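Long-range contacts in putative Nitroreductase (Anabaena variabilis ATCC 29413, PDB 3EO7), which binds flavin mononucleotide and probably works as an oxidoreductase of the FMN-dependent nitroreductase family: residues 168-173 against 183-188; 104-109 against 174-179; 154-159 against 245-250. All coordinates share one frame; numbering follows the deposited sequence. Where two conformers were deposited one is given.

Contact 1 of 3, residues 168-173 against 183-188; sequences AVFYRS and RRICLD. With FMN (flavin mononucleotide), chain B.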
loop_
_atom_site.group_PDB
_atom_site.type_symbol
_atom_site.label_atom_id
_atom_site.label_comp_id
_atom_site.label_asym_id
_atom_site.label_seq_id
_atom_site.Cartn_x
_atom_site.Cartn_y
_atom_site.Cartn_z
ATOM N N ALA A 168 -2.913 -6.463 10.102
ATOM C CA ALA A 168 -4.278 -6.049 9.728
ATOM C C ALA A 168 -5.237 -6.572 10.797
ATOM O O ALA A 168 -5.182 -7.773 11.140
ATOM C CB ALA A 168 -4.698 -6.605 8.314
ATOM N N VAL A 169 -6.087 -5.682 11.325
ATOM C CA VAL A 169 -7.168 -6.033 12.267
ATOM C C VAL A 169 -8.381 -6.155 11.331
ATOM O O VAL A 169 -8.971 -5.157 10.856
ATOM C CB VAL A 169 -7.376 -4.978 13.370
ATOM C CG1 VAL A 169 -8.519 -5.392 14.255
ATOM C CG2 VAL A 169 -6.077 -4.787 14.193
ATOM N N PHE A 170 -8.713 -7.397 11.007
ATOM C CA PHE A 170 -9.645 -7.675 9.917
ATOM C C PHE A 170 -10.990 -6.985 10.012
ATOM O O PHE A 170 -11.462 -6.408 9.024
ATOM C CB PHE A 170 -9.872 -9.175 9.786
ATOM C CG PHE A 170 -8.592 -9.976 9.720
ATOM C CD1 PHE A 170 -7.637 -9.752 8.709
ATOM C CD2 PHE A 170 -8.346 -10.949 10.655
ATOM C CE1 PHE A 170 -6.473 -10.496 8.672
ATOM C CE2 PHE A 170 -7.169 -11.680 10.612
ATOM C CZ PHE A 170 -6.247 -11.439 9.625
ATOM N N TYR A 171 -11.589 -7.050 11.193
ATOM C CA TYR A 171 -12.931 -6.515 11.356
ATOM C C TYR A 171 -13.027 -5.023 11.104
ATOM O O TYR A 171 -14.107 -4.527 10.781
ATOM C CB TYR A 171 -13.496 -6.875 12.710
ATOM C CG TYR A 171 -14.974 -6.566 12.836
ATOM C CD1 TYR A 171 -15.905 -7.287 12.081
ATOM C CD2 TYR A 171 -15.434 -5.592 13.692
ATOM C CE1 TYR A 171 -17.245 -7.030 12.177
ATOM C CE2 TYR A 171 -16.791 -5.338 13.795
ATOM C CZ TYR A 171 -17.680 -6.076 13.048
ATOM O OH TYR A 171 -19.037 -5.836 13.111
ATOM N N ARG A 172 -11.927 -4.290 11.302
ATOM C CA ARG A 172 -11.961 -2.855 11.066
ATOM C C ARG A 172 -12.494 -2.539 9.647
ATOM O O ARG A 172 -13.265 -1.581 9.472
ATOM C CB ARG A 172 -10.584 -2.239 11.287
ATOM C CG ARG A 172 -10.160 -2.203 12.745
ATOM C CD ARG A 172 -8.839 -1.465 12.818
ATOM N NE ARG A 172 -8.321 -1.508 14.163
ATOM C CZ ARG A 172 -7.096 -1.133 14.509
ATOM N NH1 ARG A 172 -6.278 -0.647 13.588
ATOM N NH2 ARG A 172 -6.696 -1.275 15.782
ATOM N N SER A 173 -12.088 -3.346 8.662
ATOM C CA SER A 173 -12.549 -3.175 7.279
ATOM C C SER A 173 -13.761 -4.051 6.991
ATOM O O SER A 173 -14.698 -3.603 6.336
ATOM C CB SER A 173 -11.431 -3.464 6.282
ATOM O OG SER A 173 -10.411 -2.499 6.389
ATOM N N ARG A 183 -9.256 -7.351 -0.006
ATOM C CA ARG A 183 -8.645 -6.512 -1.034
ATOM C C ARG A 183 -8.290 -5.149 -0.440
ATOM O O ARG A 183 -7.159 -4.681 -0.568
ATOM C CB ARG A 183 -9.619 -6.265 -2.195
ATOM C CG ARG A 183 -10.026 -7.502 -2.952
ATOM C CD ARG A 183 -11.092 -7.067 -3.921
ATOM N NE ARG A 183 -11.652 -8.064 -4.816
ATOM C CZ ARG A 183 -11.909 -7.830 -6.107
ATOM N NH1 ARG A 183 -11.526 -6.695 -6.685
ATOM N NH2 ARG A 183 -12.504 -8.754 -6.842
ATOM N N ARG A 184 -9.269 -4.530 0.226
ATOM C CA ARG A 184 -9.092 -3.185 0.777
ATOM C C ARG A 184 -7.996 -3.142 1.854
ATOM O O ARG A 184 -7.192 -2.206 1.893
ATOM C CB ARG A 184 -10.410 -2.610 1.346
ATOM C CG ARG A 184 -11.610 -2.710 0.415
ATOM C CD ARG A 184 -11.452 -1.977 -0.899
ATOM N NE ARG A 184 -12.772 -1.897 -1.521
ATOM C CZ ARG A 184 -13.359 -2.872 -2.208
ATOM N NH1 ARG A 184 -12.720 -3.979 -2.548
ATOM N NH2 ARG A 184 -14.604 -2.700 -2.623
ATOM N N ILE A 185 -7.960 -4.146 2.719
ATOM C CA ILE A 185 -6.950 -4.229 3.754
ATOM C C ILE A 185 -5.553 -4.236 3.149
ATOM O O ILE A 185 -4.648 -3.535 3.606
ATOM C CB ILE A 185 -7.149 -5.528 4.573
ATOM C CG1 ILE A 185 -8.337 -5.375 5.531
ATOM C CG2 ILE A 185 -5.880 -5.883 5.402
ATOM C CD1 ILE A 185 -8.835 -6.701 6.139
ATOM N N CYS A 186 -5.358 -5.051 2.117
ATOM C CA CYS A 186 -4.030 -5.147 1.504
ATOM C C CYS A 186 -3.644 -3.862 0.771
ATOM O O CYS A 186 -2.493 -3.441 0.839
ATOM C CB CYS A 186 -3.952 -6.363 0.617
ATOM S SG CYS A 186 -4.007 -7.942 1.594
ATOM N N LEU A 187 -4.599 -3.259 0.070
ATOM C CA LEU A 187 -4.374 -1.945 -0.585
ATOM C C LEU A 187 -4.002 -0.898 0.453
ATOM O O LEU A 187 -3.028 -0.160 0.264
ATOM C CB LEU A 187 -5.618 -1.504 -1.364
ATOM C CG LEU A 187 -5.892 -2.401 -2.581
ATOM C CD1 LEU A 187 -7.329 -2.158 -3.093
ATOM C CD2 LEU A 187 -4.845 -2.134 -3.653
ATOM N N ASP A 188 -4.815 -0.786 1.508
ATOM C CA ASP A 188 -4.564 0.168 2.606
ATOM C C ASP A 188 -3.135 -0.018 3.155
ATOM O O ASP A 188 -2.404 0.946 3.404
ATOM C CB ASP A 188 -5.524 -0.038 3.778
ATOM C CG ASP A 188 -6.943 0.433 3.511
ATOM O OD1 ASP A 188 -7.270 0.886 2.386
ATOM O OD2 ASP A 188 -7.746 0.314 4.469
HETATM N N1 FMN B . -12.453 7.488 -1.742
HETATM C C2 FMN B . -13.622 7.573 -2.481
HETATM O O2 FMN B . -14.267 8.615 -2.523
HETATM N N3 FMN B . -14.147 6.516 -3.175
HETATM C C4 FMN B . -13.569 5.281 -3.154
HETATM O O4 FMN B . -13.984 4.416 -3.948
HETATM C C4A FMN B . -12.387 5.150 -2.427
HETATM N N5 FMN B . -11.779 3.914 -2.323
HETATM C C5A FMN B . -10.538 3.803 -1.664
HETATM C C6 FMN B . -9.836 2.604 -1.635
HETATM C C7 FMN B . -8.619 2.486 -0.964
HETATM C C7M FMN B . -7.811 1.183 -1.054
HETATM C C8 FMN B . -8.082 3.586 -0.308
HETATM C C8M FMN B . -6.681 3.577 0.269
HETATM C C9 FMN B . -8.767 4.815 -0.327
HETATM C C9A FMN B . -9.994 4.921 -1.006
HETATM N N10 FMN B . -10.682 6.128 -1.020
HETATM C C10 FMN B . -11.847 6.250 -1.729
HETATM C "C1'" FMN B . -10.273 7.285 -0.131
HETATM C "C2'" FMN B . -10.656 7.092 1.323
HETATM O "O2'" FMN B . -12.056 7.400 1.501
HETATM C "C3'" FMN B . -9.771 7.978 2.196
HETATM O "O3'" FMN B . -8.417 7.518 2.144
HETATM C "C4'" FMN B . -10.253 8.102 3.653
HETATM O "O4'" FMN B . -11.570 8.720 3.712
HETATM C "C5'" FMN B . -9.259 8.910 4.466
HETATM O "O5'" FMN B . -9.068 10.196 3.942
HETATM P P FMN B . -7.646 10.719 3.489
HETATM O O1P FMN B . -7.183 9.853 2.322
HETATM O O2P FMN B . -7.884 12.165 3.072
HETATM O O3P FMN B . -6.683 10.636 4.637
HETATM O O HOH W 1 -10.375 -0.497 4.686
#
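This is a buried apolar packing contact, extended by one water bridge, in which helix 181-202 presses its I185 against the junction of strand 162-169 and helix 170-177. I185 carries it with both branches. I185 CG2, anti to the backbone N, meets A168 CB tip to tip at 3.2 Å, tighter than usual for two carbons. I185 CG1 takes the other direction and touches S173 OG at 3.6 Å. Beyond it the chain runs on extended (chi2 166°), so that I185 CD1 ends 3.9 Å from F170 O and 4.2 Å from F170 CD1, at the edge of the phenyl ring, whose side chain crosses that of I185 at about a right angle. Strand 162-169 lies inside the antiparallel sheet of the first nitroreductase-type region, and this part of helix 181-202 also borders the flavin, through L187 and D188. An alanine at I185 would lose CG1, CG2 and CD1 and would probably loosen the seating of this helix on A168, F170 and S173. S173 OG donates to a water at 2.6 Å, which in turn donates to D188 OD2, one helical turn after I185, at 2.8 Å. D188 is held further by S102 OG on OD2 and A103 N on OD1. D188 OD1 lies 3.5 Å from FMN C8M, while L187 CB rests 3.5 Å from FMN C7M at the dimethylbenzene end of the isoalloxazine.

Contact 2 of 3, residues 104-109 against 174-179; sequences GGLYPA and AWRYED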
loop_
_atom_site.group_PDB
_atom_site.type_symbol
_atom_site.label_atom_id
_atom_site.label_comp_id
_atom_site.label_asym_id
_atom_site.label_seq_id
_atom_site.Cartn_x
_atom_site.Cartn_y
_atom_site.Cartn_z
ATOM N N GLY A 104 -12.769 3.501 3.084
ATOM C CA GLY A 104 -13.787 3.760 4.082
ATOM C C GLY A 104 -13.336 4.504 5.320
ATOM O O GLY A 104 -14.145 4.674 6.273
ATOM N N GLY A 105 -12.079 4.947 5.366
ATOM C CA GLY A 105 -11.542 5.569 6.575
ATOM C C GLY A 105 -11.615 4.586 7.742
ATOM O O GLY A 105 -11.937 4.963 8.855
ATOM N N LEU A 106 -11.265 3.337 7.491
ATOM C CA LEU A 106 -11.410 2.245 8.469
ATOM C C LEU A 106 -10.126 1.814 9.193
ATOM O O LEU A 106 -10.183 1.234 10.281
ATOM C CB LEU A 106 -12.101 1.053 7.785
ATOM C CG LEU A 106 -13.524 1.374 7.293
ATOM C CD1 LEU A 106 -14.084 0.205 6.468
ATOM C CD2 LEU A 106 -14.449 1.802 8.427
ATOM N N TYR A 107 -8.973 2.079 8.590
ATOM C CA TYR A 107 -7.665 1.853 9.210
ATOM C C TYR A 107 -7.408 0.455 9.759
ATOM O O TYR A 107 -7.073 0.294 10.939
ATOM C CB TYR A 107 -7.359 2.943 10.281
ATOM C CG TYR A 107 -7.591 4.272 9.666
ATOM C CD1 TYR A 107 -6.738 4.748 8.678
ATOM C CD2 TYR A 107 -8.730 5.014 9.970
ATOM C CE1 TYR A 107 -6.984 5.969 8.033
ATOM C CE2 TYR A 107 -8.978 6.216 9.329
ATOM C CZ TYR A 107 -8.112 6.688 8.356
ATOM O OH TYR A 107 -8.403 7.864 7.690
ATOM N N PRO A 108 -7.496 -0.555 8.885
ATOM C CA PRO A 108 -7.204 -1.934 9.299
ATOM C C PRO A 108 -5.752 -2.147 9.762
ATOM O O PRO A 108 -5.498 -3.004 10.613
ATOM C CB PRO A 108 -7.503 -2.758 8.022
ATOM C CG PRO A 108 -7.260 -1.773 6.893
ATOM C CD PRO A 108 -7.816 -0.474 7.448
ATOM N N ALA A 109 -4.810 -1.359 9.252
ATOM C CA ALA A 109 -3.398 -1.571 9.588
ATOM C C ALA A 109 -3.021 -1.118 10.991
ATOM O O ALA A 109 -3.538 -0.107 11.494
ATOM C CB ALA A 109 -2.471 -0.891 8.538
ATOM N N ALA A 174 -13.764 -5.279 7.511
ATOM C CA ALA A 174 -14.862 -6.232 7.237
ATOM C C ALA A 174 -16.219 -5.727 7.740
ATOM O O ALA A 174 -17.275 -6.103 7.222
ATOM C CB ALA A 174 -14.534 -7.647 7.808
ATOM N N TRP A 175 -16.184 -4.923 8.791
ATOM C CA TRP A 175 -17.390 -4.295 9.342
ATOM C C TRP A 175 -18.147 -3.628 8.203
ATOM O O TRP A 175 -19.371 -3.719 8.144
ATOM C CB TRP A 175 -17.015 -3.321 10.465
ATOM C CG TRP A 175 -18.168 -2.440 10.871
ATOM C CD1 TRP A 175 -19.195 -2.773 11.665
ATOM C CD2 TRP A 175 -18.409 -1.104 10.427
ATOM N NE1 TRP A 175 -20.086 -1.715 11.771
ATOM C CE2 TRP A 175 -19.614 -0.676 11.017
ATOM C CE3 TRP A 175 -17.715 -0.221 9.607
ATOM C CZ2 TRP A 175 -20.124 0.596 10.818
ATOM C CZ3 TRP A 175 -18.226 1.046 9.402
ATOM C CH2 TRP A 175 -19.406 1.446 10.001
ATOM N N ARG A 176 -17.422 -2.999 7.275
ATOM C CA ARG A 176 -18.058 -2.392 6.121
ATOM C C ARG A 176 -18.094 -3.262 4.871
ATOM O O ARG A 176 -19.139 -3.376 4.219
ATOM C CB ARG A 176 -17.373 -1.077 5.754
ATOM C CG ARG A 176 -17.990 -0.472 4.470
ATOM C CD ARG A 176 -17.596 0.941 4.265
ATOM N NE ARG A 176 -18.033 1.378 2.932
ATOM C CZ ARG A 176 -17.971 2.635 2.493
ATOM N NH1 ARG A 176 -17.546 3.619 3.285
ATOM N NH2 ARG A 176 -18.361 2.908 1.244
ATOM N N TYR A 177 -16.963 -3.869 4.528
ATOM C CA TYR A 177 -16.797 -4.549 3.226
ATOM C C TYR A 177 -17.011 -6.059 3.232
ATOM O O TYR A 177 -16.977 -6.709 2.179
ATOM C CB TYR A 177 -15.410 -4.231 2.671
ATOM C CG TYR A 177 -15.210 -2.741 2.410
ATOM C CD1 TYR A 177 -15.851 -2.112 1.347
ATOM C CD2 TYR A 177 -14.359 -1.984 3.199
ATOM C CE1 TYR A 177 -15.687 -0.758 1.120
ATOM C CE2 TYR A 177 -14.194 -0.642 2.967
ATOM C CZ TYR A 177 -14.845 -0.036 1.930
ATOM O OH TYR A 177 -14.641 1.310 1.740
ATOM N N GLU A 178 -17.267 -6.601 4.408
ATOM C CA GLU A 178 -17.464 -8.034 4.562
ATOM C C GLU A 178 -16.300 -8.762 3.895
ATOM O O GLU A 178 -15.152 -8.355 4.110
ATOM C CB GLU A 178 -18.838 -8.424 4.041
ATOM C CG GLU A 178 -19.963 -7.719 4.833
ATOM C CD GLU A 178 -21.380 -8.170 4.430
ATOM O OE1 GLU A 178 -21.782 -7.959 3.282
ATOM O OE2 GLU A 178 -22.079 -8.706 5.297
ATOM N N ASP A 179 -16.546 -9.812 3.111
ATOM C CA ASP A 179 -15.421 -10.578 2.551
ATOM C C ASP A 179 -14.541 -9.767 1.595
ATOM O O ASP A 179 -13.357 -10.065 1.444
ATOM C CB ASP A 179 -15.899 -11.846 1.869
ATOM C CG ASP A 179 -16.443 -12.880 2.838
ATOM O OD1 ASP A 179 -15.956 -12.974 3.994
ATOM O OD2 ASP A 179 -17.378 -13.572 2.402
HETATM O O HOH W 2 -16.644 3.691 6.159
#
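L106, from the loop 104-109, lies against W175, R176 and Y177, three consecutive residues of helix 170-177, and its two methyls divide the work. With CG anti to the carbonyl carbon (chi1 -62°), L106 CD2 turns to the indole of W175, 4.0 Å from CZ3, the two side chains crossing at about a right angle. L106 CD1 faces the other way and is shared: it lies 3.6 Å from R176 CB, again with the chains nearly perpendicular, and 3.6 Å from Y177 CE2, where the approach is oblique. The indole is fixed from outside, its NE1 bonded to D32 O.

R176 and Y177 lie over one another. R176 has CG anti to the backbone N (chi1 176°) and an extended chain from CG to NE, with CG above the centre of the Y177 ring, and its guanidinium sits with the Y177 hydroxyl over its centre, 3.6 Å above the plane. The flat end of R176 is thus backed by tyrosine, while a water at its edge, in plane, accepts from R176 NH1 at 3.0 Å and donates to G104 O at 2.7 Å. Y177 OH also comes within 3.2 Å of G104 N, but the angle is too poor for a hydrogen bond. G104 has positive phi (71°), and a beta carbon on it would fall 3.0 Å from Y177 OH, a tight fit. Past Y177 the helix gives way to E178, also of positive phi. The loop so packed against this helix end is part of the flavin site: S102 OG bonds the backbone N of Y107, and G105 and Y107 touch the FMN bound in this nitroreductase-type pocket.

Contact 3 of 3, residues 154-159 against 245-250; sequences HPALES and QNISPG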
loop_
_atom_site.group_PDB
_atom_site.type_symbol
_atom_site.label_atom_id
_atom_site.label_comp_id
_atom_site.label_asym_id
_atom_site.label_seq_id
_atom_site.Cartn_x
_atom_site.Cartn_y
_atom_site.Cartn_z
ATOM N N HIS A 154 16.291 -14.248 7.376
ATOM C CA HIS A 154 16.476 -13.249 6.338
ATOM C C HIS A 154 17.665 -12.381 6.699
ATOM O O HIS A 154 17.778 -11.903 7.849
ATOM C CB HIS A 154 15.233 -12.393 6.242
ATOM C CG HIS A 154 15.192 -11.513 5.034
ATOM N ND1 HIS A 154 16.002 -10.413 4.882
ATOM C CD2 HIS A 154 14.405 -11.550 3.938
ATOM C CE1 HIS A 154 15.706 -9.802 3.751
ATOM N NE2 HIS A 154 14.732 -10.467 3.163
ATOM N N PRO A 155 18.557 -12.144 5.732
ATOM C CA PRO A 155 19.781 -11.386 6.105
ATOM C C PRO A 155 19.559 -9.973 6.602
ATOM O O PRO A 155 20.389 -9.456 7.357
ATOM C CB PRO A 155 20.594 -11.344 4.797
ATOM C CG PRO A 155 19.995 -12.374 3.921
ATOM C CD PRO A 155 18.558 -12.545 4.317
ATOM N N ALA A 156 18.464 -9.343 6.213
ATOM C CA ALA A 156 18.192 -7.981 6.677
ATOM C C ALA A 156 18.035 -7.927 8.198
ATOM O O ALA A 156 18.267 -6.881 8.804
ATOM C CB ALA A 156 16.986 -7.374 5.970
ATOM N N LEU A 157 17.632 -9.032 8.824
ATOM C CA LEU A 157 17.509 -9.084 10.288
ATOM C C LEU A 157 18.820 -9.230 11.028
ATOM O O LEU A 157 18.930 -8.894 12.195
ATOM C CB LEU A 157 16.541 -10.208 10.703
ATOM C CG LEU A 157 15.072 -9.915 10.369
ATOM C CD1 LEU A 157 14.241 -11.192 10.347
ATOM C CD2 LEU A 157 14.467 -8.916 11.359
ATOM N N GLU A 158 19.836 -9.703 10.350
ATOM C CA GLU A 158 21.105 -9.891 11.007
ATOM C C GLU A 158 21.854 -8.550 11.243
ATOM O O GLU A 158 22.519 -8.400 12.250
ATOM C CB GLU A 158 21.929 -10.911 10.225
ATOM C CG GLU A 158 23.040 -11.570 11.109
ATOM C CD GLU A 158 22.468 -12.461 12.246
ATOM O OE1 GLU A 158 22.004 -13.588 11.958
ATOM O OE2 GLU A 158 22.512 -12.047 13.427
ATOM N N SER A 159 21.683 -7.591 10.334
ATOM C CA SER A 159 22.369 -6.300 10.347
ATOM C C SER A 159 21.664 -5.193 11.148
ATOM O O SER A 159 22.282 -4.232 11.622
ATOM C CB SER A 159 22.442 -5.773 8.879
ATOM O OG SER A 159 22.268 -6.821 7.922
ATOM N N GLN A 245 24.859 -1.059 7.940
ATOM C CA GLN A 245 23.462 -1.291 7.628
ATOM C C GLN A 245 23.084 -0.880 6.188
ATOM O O GLN A 245 21.926 -0.931 5.816
ATOM C CB GLN A 245 22.588 -0.638 8.706
ATOM C CG GLN A 245 22.812 -1.224 10.095
ATOM C CD GLN A 245 21.834 -0.687 11.127
ATOM O OE1 GLN A 245 20.612 -0.690 10.912
ATOM N NE2 GLN A 245 22.368 -0.222 12.259
ATOM N N ASN A 246 24.060 -0.473 5.372
ATOM C CA ASN A 246 23.803 -0.156 3.956
ATOM C C ASN A 246 23.969 -1.463 3.172
ATOM O O ASN A 246 24.882 -1.632 2.363
ATOM C CB ASN A 246 24.724 0.941 3.405
ATOM C CG ASN A 246 24.359 1.356 1.965
ATOM O OD1 ASN A 246 23.251 1.101 1.481
ATOM N ND2 ASN A 246 25.311 1.994 1.276
ATOM N N ILE A 247 23.033 -2.365 3.419
ATOM C CA ILE A 247 23.060 -3.718 2.865
ATOM C C ILE A 247 22.247 -3.833 1.614
ATOM O O ILE A 247 21.356 -3.026 1.333
ATOM C CB ILE A 247 22.557 -4.760 3.895
ATOM C CG1 ILE A 247 21.106 -4.506 4.288
ATOM C CG2 ILE A 247 23.477 -4.772 5.138
ATOM C CD1 ILE A 247 20.500 -5.572 5.168
ATOM N N SER A 248 22.538 -4.879 0.853
ATOM C CA SER A 248 21.828 -5.141 -0.367
ATOM C C SER A 248 20.358 -5.454 -0.136
ATOM O O SER A 248 20.030 -6.160 0.804
ATOM C CB SER A 248 22.465 -6.355 -1.046
ATOM O OG SER A 248 21.647 -6.868 -2.063
ATOM N N PRO A 249 19.474 -4.948 -1.015
ATOM C CA PRO A 249 18.093 -5.424 -0.923
ATOM C C PRO A 249 18.046 -6.941 -1.079
ATOM O O PRO A 249 18.916 -7.529 -1.732
ATOM C CB PRO A 249 17.391 -4.754 -2.090
ATOM C CG PRO A 249 18.231 -3.504 -2.363
ATOM C CD PRO A 249 19.654 -3.945 -2.081
ATOM N N GLY A 250 17.056 -7.570 -0.475
ATOM C CA GLY A 250 16.985 -9.030 -0.429
ATOM C C GLY A 250 15.719 -9.627 -0.962
ATOM O O GLY A 250 15.063 -9.043 -1.788
#
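P155 O is gripped by two hydrogen bonds: E158 N donates to it at 3.1 Å and S159 OG, weakly, at 3.3 Å. The second bond goes with a nearly eclipsed serine (chi1 -20°). The same hydroxyl rests against I247, whose CD1 lies 3.5 Å from S159 OG. I247 holds CG1 in the crowded position between the backbone N and carbonyl carbon (chi1 62°), which lays I247 CD1 against the helix, 3.7 Å from A156 CA, with CG2 alongside S159. Further along, the CG of Q245 packs 3.4 Å from S159 O, while its amide is engaged elsewhere, NE2 with D242 and OE1 with D239 N. N246, between Q245 and I247, is the centre of an inverse gamma turn. At the other end G250 C comes 4.3 Å from H154 NE2, itself bonded to C251 O; a proton on NE2 would be consistent with ND1 acting as acceptor. H154 ND1 receives A156 N at 3.0 Å, almost in the ring plane and fairly straight (157°). The loop after strand 229-239 is thereby packed along a short, weakly bonded helix with a histidine N-cap.

Contacts 1 and 2 adjoin, their centres 5 Å apart, and share helix 170-177, 168-173 leading directly into 174-179. The loop 104-109 is bonded to the junction of contact 1 at two points: V169 N to P108 O at 2.8 Å and R172 NH1 to Y107 O at 2.9 Å. The ring of P108 also packs on D188, with P108 CD 3.1 Å from D188 OD2. Together they supply L187, D188 and Y107 to the FMN pocket. Contact 3 stands apart, away from that site: its centre is about 28 Å from that of contact 1 and about 34 Å from that of contact 2, although helix 155-159 immediately precedes strand 162-169 in the chain.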